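DNA repair protein RAD7 (PDB 5ZB2) serves in the global genome repair complex of yeast, promoting nucleotide excision repair of damaged, nontranscribed DNA, and interacts with Elc1. Local coordinates at residues E157-D168 and S184-N195. Residues are numbered along the deposited sequence; the frame is centred on the assembly and turned at random.
Sequences EFHISNTHRFTD and SLGLSRLDSISN
S184 OG is gripped by E157 and H159 of the neighbouring strand. It donates to E157 OE2 at 2.8 Å, on that oxygen's anti lone pair, and accepts from H159 NE2 at 2.8 Å with an N-H...O angle of 168°, lying in the imidazole plane; E157 OE1 bonds S130 one strand further on. With CG beside its backbone N (chi1 -62°), the H159 ring turns across the strand gap, one face over G186 N, which is 3.5 Å above its centre. A leucine in place of H159 would probably leave S184 OG without its N-H donor and G186 N without the ring over it.

Strands 157-161 and 184-188 run parallel and exchange backbone bonds from F158 N to S184 O through to N162 N to S188 O; S188 N to I160 O is weak at 3.4 Å. L190 CD1 lies 4.0 Å from both I160 CG2 and F166 CD2, whose ring meets W144 edge-to-face. One water donates to T163 O and F166 O and accepts from S192 N, while S192 OG donates to H164 O at 2.6 Å. At the start of helix 168-178, D168 OD1 accepts S194 N on its syn lone pair (2.8 Å, 171°) and N195 N from above the carboxylate plane (3.0 Å).

These are consecutive coils of a leucine-rich-repeat solenoid: backbone bonds join the strands, polar side chains add to them on the face of E157, H159 and S184, apolar groups fill the interior, and water, S192 and D168 take up backbone groups of the turns, consistent with a carboxylate that stays ionised.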
loop_
_atom_site.group_PDB
_atom_site.type_symbol
_atom_site.label_atom_id
_atom_site.label_comp_id
_atom_site.label_asym_id
_atom_site.label_seq_id
_atom_site.Cartn_x
_atom_site.Cartn_y
_atom_site.Cartn_z
ATOM N N GLU A 157 -23.696 -9.772 10.420
ATOM C CA GLU A 157 -24.468 -8.937 9.507
ATOM C C GLU A 157 -23.694 -8.790 8.208
ATOM O O GLU A 157 -22.542 -8.343 8.217
ATOM C CB GLU A 157 -24.751 -7.565 10.129
ATOM C CG GLU A 157 -25.557 -6.641 9.248
ATOM C CD GLU A 157 -26.105 -5.447 10.007
ATOM O OE1 GLU A 157 -25.305 -4.724 10.638
ATOM O OE2 GLU A 157 -27.336 -5.239 9.980
ATOM N N PHE A 158 -24.318 -9.168 7.095
ATOM C CA PHE A 158 -23.682 -9.064 5.787
ATOM C C PHE A 158 -24.714 -8.609 4.767
ATOM O O PHE A 158 -25.737 -9.276 4.575
ATOM C CB PHE A 158 -23.058 -10.397 5.364
ATOM C CG PHE A 158 -22.258 -10.314 4.092
ATOM C CD1 PHE A 158 -21.044 -9.643 4.062
ATOM C CD2 PHE A 158 -22.720 -10.904 2.927
ATOM C CE1 PHE A 158 -20.306 -9.559 2.896
ATOM C CE2 PHE A 158 -21.983 -10.824 1.752
ATOM C CZ PHE A 158 -20.774 -10.153 1.741
ATOM N N HIS A 159 -24.444 -7.468 4.135
ATOM C CA HIS A 159 -25.229 -6.962 3.016
ATOM C C HIS A 159 -24.279 -6.685 1.861
ATOM O O HIS A 159 -23.285 -5.973 2.034
ATOM C CB HIS A 159 -25.986 -5.681 3.390
ATOM C CG HIS A 159 -26.985 -5.864 4.489
ATOM N ND1 HIS A 159 -28.327 -5.588 4.328
ATOM C CD2 HIS A 159 -26.842 -6.298 5.764
ATOM C CE1 HIS A 159 -28.966 -5.844 5.455
ATOM N NE2 HIS A 159 -28.088 -6.277 6.343
ATOM N N ILE A 160 -24.574 -7.260 0.694
ATOM C CA ILE A 160 -23.801 -7.010 -0.517
ATOM C C ILE A 160 -24.759 -6.655 -1.648
ATOM O O ILE A 160 -25.857 -7.215 -1.746
ATOM C CB ILE A 160 -22.919 -8.217 -0.899
ATOM C CG1 ILE A 160 -22.171 -7.917 -2.205
ATOM C CG2 ILE A 160 -23.760 -9.484 -1.014
ATOM C CD1 ILE A 160 -21.064 -8.881 -2.504
ATOM N N SER A 161 -24.335 -5.731 -2.511
ATOM C CA SER A 161 -25.192 -5.237 -3.577
ATOM C C SER A 161 -24.361 -4.912 -4.812
ATOM O O SER A 161 -23.164 -4.624 -4.726
ATOM C CB SER A 161 -25.969 -3.991 -3.135
ATOM O OG SER A 161 -26.670 -4.225 -1.928
ATOM N N ASN A 162 -25.024 -4.969 -5.969
ATOM C CA ASN A 162 -24.502 -4.439 -7.231
ATOM C C ASN A 162 -23.172 -5.086 -7.631
ATOM O O ASN A 162 -22.144 -4.421 -7.778
ATOM C CB ASN A 162 -24.365 -2.915 -7.151
ATOM C CG ASN A 162 -25.692 -2.210 -7.302
ATOM O OD1 ASN A 162 -26.452 -2.497 -8.223
ATOM N ND2 ASN A 162 -25.986 -1.292 -6.391
ATOM N N THR A 163 -23.216 -6.401 -7.842
ATOM C CA THR A 163 -22.080 -7.114 -8.424
ATOM C C THR A 163 -22.561 -8.458 -8.942
ATOM O O THR A 163 -23.166 -9.225 -8.188
ATOM C CB THR A 163 -20.956 -7.306 -7.406
ATOM O OG1 THR A 163 -19.941 -8.140 -7.976
ATOM C CG2 THR A 163 -21.476 -7.948 -6.118
ATOM N N HIS A 164 -22.296 -8.750 -10.216
ATOM C CA HIS A 164 -22.673 -10.033 -10.791
ATOM C C HIS A 164 -21.611 -11.103 -10.565
ATOM O O HIS A 164 -21.777 -12.232 -11.036
ATOM C CB HIS A 164 -22.982 -9.891 -12.292
ATOM C CG HIS A 164 -21.801 -9.535 -13.143
ATOM N ND1 HIS A 164 -20.676 -10.329 -13.238
ATOM C CD2 HIS A 164 -21.588 -8.485 -13.971
ATOM C CE1 HIS A 164 -19.815 -9.773 -14.071
ATOM N NE2 HIS A 164 -20.344 -8.652 -14.529
ATOM N N ARG A 165 -20.538 -10.778 -9.843
ATOM C CA ARG A 165 -19.498 -11.738 -9.507
ATOM C C ARG A 165 -19.706 -12.378 -8.140
ATOM O O ARG A 165 -18.899 -13.219 -7.737
ATOM C CB ARG A 165 -18.120 -11.067 -9.565
ATOM C CG ARG A 165 -17.604 -10.863 -10.984
ATOM C CD ARG A 165 -16.323 -10.041 -11.018
ATOM N NE ARG A 165 -15.811 -9.895 -12.375
ATOM C CZ ARG A 165 -14.999 -8.917 -12.776
ATOM N NH1 ARG A 165 -14.605 -7.975 -11.930
ATOM N NH2 ARG A 165 -14.594 -8.870 -14.037
ATOM N N PHE A 166 -20.757 -11.994 -7.417
ATOM C CA PHE A 166 -21.183 -12.707 -6.213
ATOM C C PHE A 166 -22.134 -13.815 -6.657
ATOM O O PHE A 166 -23.333 -13.592 -6.839
ATOM C CB PHE A 166 -21.841 -11.758 -5.221
ATOM C CG PHE A 166 -22.042 -12.354 -3.859
ATOM C CD1 PHE A 166 -20.982 -12.455 -2.976
ATOM C CD2 PHE A 166 -23.289 -12.813 -3.461
ATOM C CE1 PHE A 166 -21.154 -13.004 -1.715
ATOM C CE2 PHE A 166 -23.471 -13.363 -2.201
ATOM C CZ PHE A 166 -22.402 -13.460 -1.328
ATOM N N THR A 167 -21.596 -15.013 -6.834
ATOM C CA THR A 167 -22.312 -16.102 -7.478
ATOM C C THR A 167 -23.027 -16.973 -6.450
ATOM O O THR A 167 -22.887 -16.800 -5.239
ATOM C CB THR A 167 -21.341 -16.953 -8.294
ATOM O OG1 THR A 167 -20.433 -17.614 -7.402
ATOM C CG2 THR A 167 -20.549 -16.074 -9.263
ATOM N N ASP A 168 -23.806 -17.931 -6.957
ATOM C CA ASP A 168 -24.443 -18.911 -6.081
ATOM C C ASP A 168 -23.410 -19.634 -5.224
ATOM O O ASP A 168 -23.647 -19.895 -4.038
ATOM C CB ASP A 168 -25.251 -19.906 -6.917
ATOM C CG ASP A 168 -26.578 -19.333 -7.382
ATOM O OD1 ASP A 168 -27.223 -18.605 -6.594
ATOM O OD2 ASP A 168 -26.979 -19.605 -8.535
ATOM N N SER A 184 -28.571 -10.737 10.318
ATOM C CA SER A 184 -28.970 -9.719 9.352
ATOM C C SER A 184 -28.322 -10.040 8.012
ATOM O O SER A 184 -27.113 -10.290 7.952
ATOM C CB SER A 184 -28.561 -8.323 9.831
ATOM O OG SER A 184 -28.715 -7.359 8.805
ATOM N N LEU A 185 -29.126 -10.044 6.947
ATOM C CA LEU A 185 -28.660 -10.437 5.623
ATOM C C LEU A 185 -29.301 -9.556 4.559
ATOM O O LEU A 185 -30.513 -9.316 4.583
ATOM C CB LEU A 185 -28.982 -11.907 5.332
ATOM C CG LEU A 185 -28.610 -12.412 3.935
ATOM C CD1 LEU A 185 -27.092 -12.416 3.735
ATOM C CD2 LEU A 185 -29.190 -13.796 3.703
ATOM N N GLY A 186 -28.479 -9.091 3.621
ATOM C CA GLY A 186 -28.957 -8.297 2.508
ATOM C C GLY A 186 -28.437 -8.785 1.171
ATOM O O GLY A 186 -27.236 -9.023 1.010
ATOM N N LEU A 187 -29.341 -8.942 0.205
ATOM C CA LEU A 187 -29.001 -9.402 -1.141
ATOM C C LEU A 187 -29.759 -8.522 -2.122
ATOM O O LEU A 187 -30.983 -8.645 -2.243
ATOM C CB LEU A 187 -29.367 -10.876 -1.339
ATOM C CG LEU A 187 -28.759 -11.862 -0.338
ATOM C CD1 LEU A 187 -29.394 -13.248 -0.469
ATOM C CD2 LEU A 187 -27.253 -11.942 -0.529
ATOM N N SER A 188 -29.046 -7.639 -2.821
ATOM C CA SER A 188 -29.689 -6.627 -3.653
ATOM C C SER A 188 -28.975 -6.526 -4.991
ATOM O O SER A 188 -27.774 -6.239 -5.036
ATOM C CB SER A 188 -29.693 -5.268 -2.949
ATOM O OG SER A 188 -29.967 -4.226 -3.871
ATOM N N ARG A 189 -29.716 -6.743 -6.076
ATOM C CA ARG A 189 -29.200 -6.554 -7.430
ATOM C C ARG A 189 -27.954 -7.412 -7.662
ATOM O O ARG A 189 -26.882 -6.924 -8.034
ATOM C CB ARG A 189 -28.910 -5.072 -7.690
ATOM C CG ARG A 189 -30.155 -4.206 -7.775
ATOM C CD ARG A 189 -29.836 -2.800 -8.267
ATOM N NE ARG A 189 -31.048 -2.011 -8.476
ATOM C CZ ARG A 189 -31.785 -2.038 -9.585
ATOM N NH1 ARG A 189 -31.443 -2.818 -10.604
ATOM N NH2 ARG A 189 -32.873 -1.284 -9.677
ATOM N N LEU A 190 -28.118 -8.715 -7.432
ATOM C CA LEU A 190 -27.060 -9.703 -7.622
ATOM C C LEU A 190 -27.473 -10.596 -8.791
ATOM O O LEU A 190 -28.230 -11.555 -8.620
ATOM C CB LEU A 190 -26.829 -10.494 -6.338
ATOM C CG LEU A 190 -26.551 -9.618 -5.108
ATOM C CD1 LEU A 190 -26.468 -10.464 -3.848
ATOM C CD2 LEU A 190 -25.269 -8.803 -5.283
ATOM N N ASP A 191 -26.960 -10.277 -9.981
ATOM C CA ASP A 191 -27.469 -10.872 -11.213
ATOM C C ASP A 191 -27.189 -12.366 -11.314
ATOM O O ASP A 191 -27.881 -13.056 -12.069
ATOM C CB ASP A 191 -26.868 -10.155 -12.427
ATOM C CG ASP A 191 -27.457 -8.767 -12.642
ATOM O OD1 ASP A 191 -28.106 -8.226 -11.721
ATOM O OD2 ASP A 191 -27.268 -8.214 -13.743
ATOM N N SER A 192 -26.197 -12.879 -10.589
ATOM C CA SER A 192 -25.803 -14.279 -10.685
ATOM C C SER A 192 -26.408 -15.147 -9.589
ATOM O O SER A 192 -26.134 -16.349 -9.547
ATOM C CB SER A 192 -24.275 -14.396 -10.639
ATOM O OG SER A 192 -23.674 -13.785 -11.771
ATOM N N ILE A 193 -27.213 -14.574 -8.706
ATOM C CA ILE A 193 -27.787 -15.307 -7.587
ATOM C C ILE A 193 -29.126 -15.888 -8.015
ATOM O O ILE A 193 -29.985 -15.173 -8.546
ATOM C CB ILE A 193 -27.947 -14.394 -6.358
ATOM C CG1 ILE A 193 -26.577 -13.949 -5.828
ATOM C CG2 ILE A 193 -28.752 -15.085 -5.257
ATOM C CD1 ILE A 193 -25.670 -15.074 -5.339
ATOM N N SER A 194 -29.301 -17.190 -7.791
ATOM C CA SER A 194 -30.583 -17.847 -8.021
ATOM C C SER A 194 -31.005 -18.788 -6.902
ATOM O O SER A 194 -32.186 -19.145 -6.849
ATOM C CB SER A 194 -30.553 -18.641 -9.332
ATOM O OG SER A 194 -29.754 -19.799 -9.187
ATOM N N ASN A 195 -30.103 -19.188 -6.009
ATOM C CA ASN A 195 -30.403 -20.182 -4.976
ATOM C C ASN A 195 -30.927 -19.542 -3.693
ATOM O O ASN A 195 -30.449 -19.822 -2.591
ATOM C CB ASN A 195 -29.162 -21.021 -4.693
ATOM C CG ASN A 195 -28.754 -21.872 -5.876
ATOM O OD1 ASN A 195 -29.298 -21.731 -6.974
ATOM N ND2 ASN A 195 -27.791 -22.761 -5.662
HETATM O O HOH W 1 -24.527 -11.515 -8.521
HETATM O O HOH W 2 -24.427 -18.358 -9.984
#